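Local coordinates for protein PTS system, IIabc component (Clostridium difficile, PDB 3IPJ) that is the EIIB domain of a multidomain phosphotransferase-system component and probably passes phosphate through a phosphocysteine to an incoming sugar, perhaps trehalose, at residues A[37-41]-A[42-46]. Sequence-based numbering, arbitrary orientation.
Sequences KDREI and INDKK
R39 reaches past I42 to lay the end of its guanidinium against the carboxylate of D44, joining the two in an end-on, two-pronged salt bridge. R39 NH1 donates to D44 OD1 at 3.0 Å and lies on the syn side of that oxygen, which sits almost in the guanidinium plane. OD2 of D44 takes an N-H from R39 NH2 with its syn lone pair, also at 3.0 Å, but tilted out of the guanidinium plane, the two flat groups being turned 32° apart. Arginine suits the place because its long chain can fold back: CG stands between the backbone N and carbonyl carbon (chi1 80°), and further bends at chi2 and chi3 swing the nitrogens toward the helix start. D44 OD1 is also hydrogen-bonded to Y63 OH on strand 62-66, so the carboxylate is held from the sheet as well.

This corner of the EIIB domain links strand 31-36 to helix 44-48 through a short 3-10 turn at 39-41. An Asx turn opens it: aspartate's short side chain sets D38 OD1 within reach of E40 N, at 3.1 Å. I42 N closes it on R39 O at 3.0 Å. I42 rests CB against R39 O (3.4 Å), and its branched hydrocarbon suits a buried spot between I17 of helix 5-17 and Y63. Next comes N43, the N-cap, whose short side chain brings OD1 back to accept weak bonds from K45 N and K46 N. A water spans I41 O and N43 N, 2.9 Å from the latter.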
loop_
_atom_site.group_PDB
_atom_site.type_symbol
_atom_site.label_atom_id
_atom_site.label_comp_id
_atom_site.label_asym_id
_atom_site.label_seq_id
_atom_site.Cartn_x
_atom_site.Cartn_y
_atom_site.Cartn_z
ATOM N N LYS A 37 -0.020 4.837 -11.738
ATOM C CA LYS A 37 0.085 5.372 -13.081
ATOM C C LYS A 37 0.204 4.286 -14.162
ATOM O O LYS A 37 -0.464 4.317 -15.209
ATOM C CB LYS A 37 1.252 6.371 -13.163
ATOM C CG LYS A 37 1.113 7.513 -12.106
ATOM C CD LYS A 37 2.307 8.420 -12.153
ATOM C CE LYS A 37 2.527 9.204 -10.847
ATOM N NZ LYS A 37 3.669 10.163 -11.108
ATOM N N ASP A 38 1.035 3.298 -13.898
ATOM C CA ASP A 38 1.321 2.219 -14.865
ATOM C C ASP A 38 1.448 0.843 -14.151
ATOM O O ASP A 38 2.501 0.499 -13.574
ATOM C CB ASP A 38 2.625 2.607 -15.590
ATOM C CG ASP A 38 3.003 1.684 -16.717
ATOM O OD1 ASP A 38 2.187 0.819 -17.093
ATOM O OD2 ASP A 38 4.131 1.869 -17.252
ATOM N N ARG A 39 0.375 0.046 -14.201
ATOM C CA ARG A 39 0.453 -1.279 -13.633
ATOM C C ARG A 39 1.514 -2.179 -14.314
ATOM O O ARG A 39 2.061 -3.070 -13.684
ATOM C CB ARG A 39 -0.935 -1.986 -13.618
ATOM C CG ARG A 39 -1.375 -2.595 -14.893
ATOM C CD ARG A 39 -0.732 -3.941 -15.065
ATOM N NE ARG A 39 -1.288 -5.000 -14.220
ATOM C CZ ARG A 39 -0.644 -5.644 -13.249
ATOM N NH1 ARG A 39 0.586 -5.282 -12.887
ATOM N NH2 ARG A 39 -1.251 -6.636 -12.614
ATOM N N GLU A 40 1.780 -1.918 -15.591
ATOM C CA GLU A 40 2.564 -2.801 -16.430
ATOM C C GLU A 40 4.054 -2.771 -16.127
ATOM O O GLU A 40 4.827 -3.523 -16.762
ATOM C CB GLU A 40 2.345 -2.468 -17.929
ATOM C CG GLU A 40 0.995 -2.897 -18.383
ATOM C CD GLU A 40 0.556 -2.179 -19.661
ATOM O OE1 GLU A 40 1.372 -1.485 -20.328
ATOM O OE2 GLU A 40 -0.648 -2.309 -19.991
ATOM N N ILE A 41 4.489 -1.921 -15.193
ATOM C CA ILE A 41 5.862 -1.976 -14.729
ATOM C C ILE A 41 5.980 -2.544 -13.291
ATOM O O ILE A 41 7.093 -2.557 -12.709
ATOM C CB ILE A 41 6.473 -0.580 -14.781
ATOM C CG1 ILE A 41 5.561 0.421 -14.031
ATOM C CG2 ILE A 41 6.720 -0.204 -16.246
ATOM C CD1 ILE A 41 6.140 1.850 -13.902
ATOM N N ILE A 42 4.848 -3.001 -12.713
ATOM C CA ILE A 42 4.828 -3.534 -11.350
ATOM C C ILE A 42 4.975 -5.076 -11.474
ATOM O O ILE A 42 4.149 -5.749 -12.123
ATOM C CB ILE A 42 3.484 -3.186 -10.600
ATOM C CG1 ILE A 42 3.245 -1.673 -10.499
ATOM C CG2 ILE A 42 3.488 -3.763 -9.151
ATOM C CD1 ILE A 42 1.931 -1.363 -9.776
ATOM N N ASN A 43 6.029 -5.618 -10.835
ATOM C CA ASN A 43 6.331 -7.018 -10.887
ATOM C C ASN A 43 5.474 -7.738 -9.817
ATOM O O ASN A 43 5.833 -7.760 -8.610
ATOM C CB ASN A 43 7.832 -7.203 -10.588
ATOM C CG ASN A 43 8.280 -8.656 -10.684
ATOM O OD1 ASN A 43 7.448 -9.574 -10.731
ATOM N ND2 ASN A 43 9.600 -8.870 -10.727
ATOM N N ASP A 44 4.334 -8.286 -10.229
ATOM C CA ASP A 44 3.385 -8.823 -9.254
ATOM C C ASP A 44 4.053 -9.898 -8.422
ATOM O O ASP A 44 3.771 -10.036 -7.235
ATOM C CB ASP A 44 2.141 -9.451 -9.920
ATOM C CG ASP A 44 1.272 -8.448 -10.721
ATOM O OD1 ASP A 44 1.551 -7.212 -10.738
ATOM O OD2 ASP A 44 0.267 -8.931 -11.349
ATOM N N LYS A 45 4.889 -10.712 -9.064
ATOM C CA LYS A 45 5.500 -11.868 -8.378
ATOM C C LYS A 45 6.373 -11.416 -7.216
ATOM O O LYS A 45 6.477 -12.122 -6.216
ATOM C CB LYS A 45 6.341 -12.715 -9.342
ATOM C CG LYS A 45 5.520 -13.292 -10.493
ATOM C CD LYS A 45 4.101 -13.861 -10.091
ATOM C CE LYS A 45 4.256 -15.252 -9.437
ATOM N NZ LYS A 45 2.934 -15.889 -9.202
ATOM N N LYS A 46 7.024 -10.260 -7.379
ATOM C CA LYS A 46 7.845 -9.727 -6.310
ATOM C C LYS A 46 6.972 -9.156 -5.215
ATOM O O LYS A 46 7.323 -9.245 -4.031
ATOM C CB LYS A 46 8.778 -8.606 -6.791
ATOM C CG LYS A 46 10.174 -9.001 -7.034
ATOM C CD LYS A 46 10.752 -7.983 -7.995
ATOM C CE LYS A 46 12.252 -8.202 -8.308
ATOM N NZ LYS A 46 12.908 -7.095 -9.127
HETATM O O HOH W 1 8.220 -3.937 -10.024
#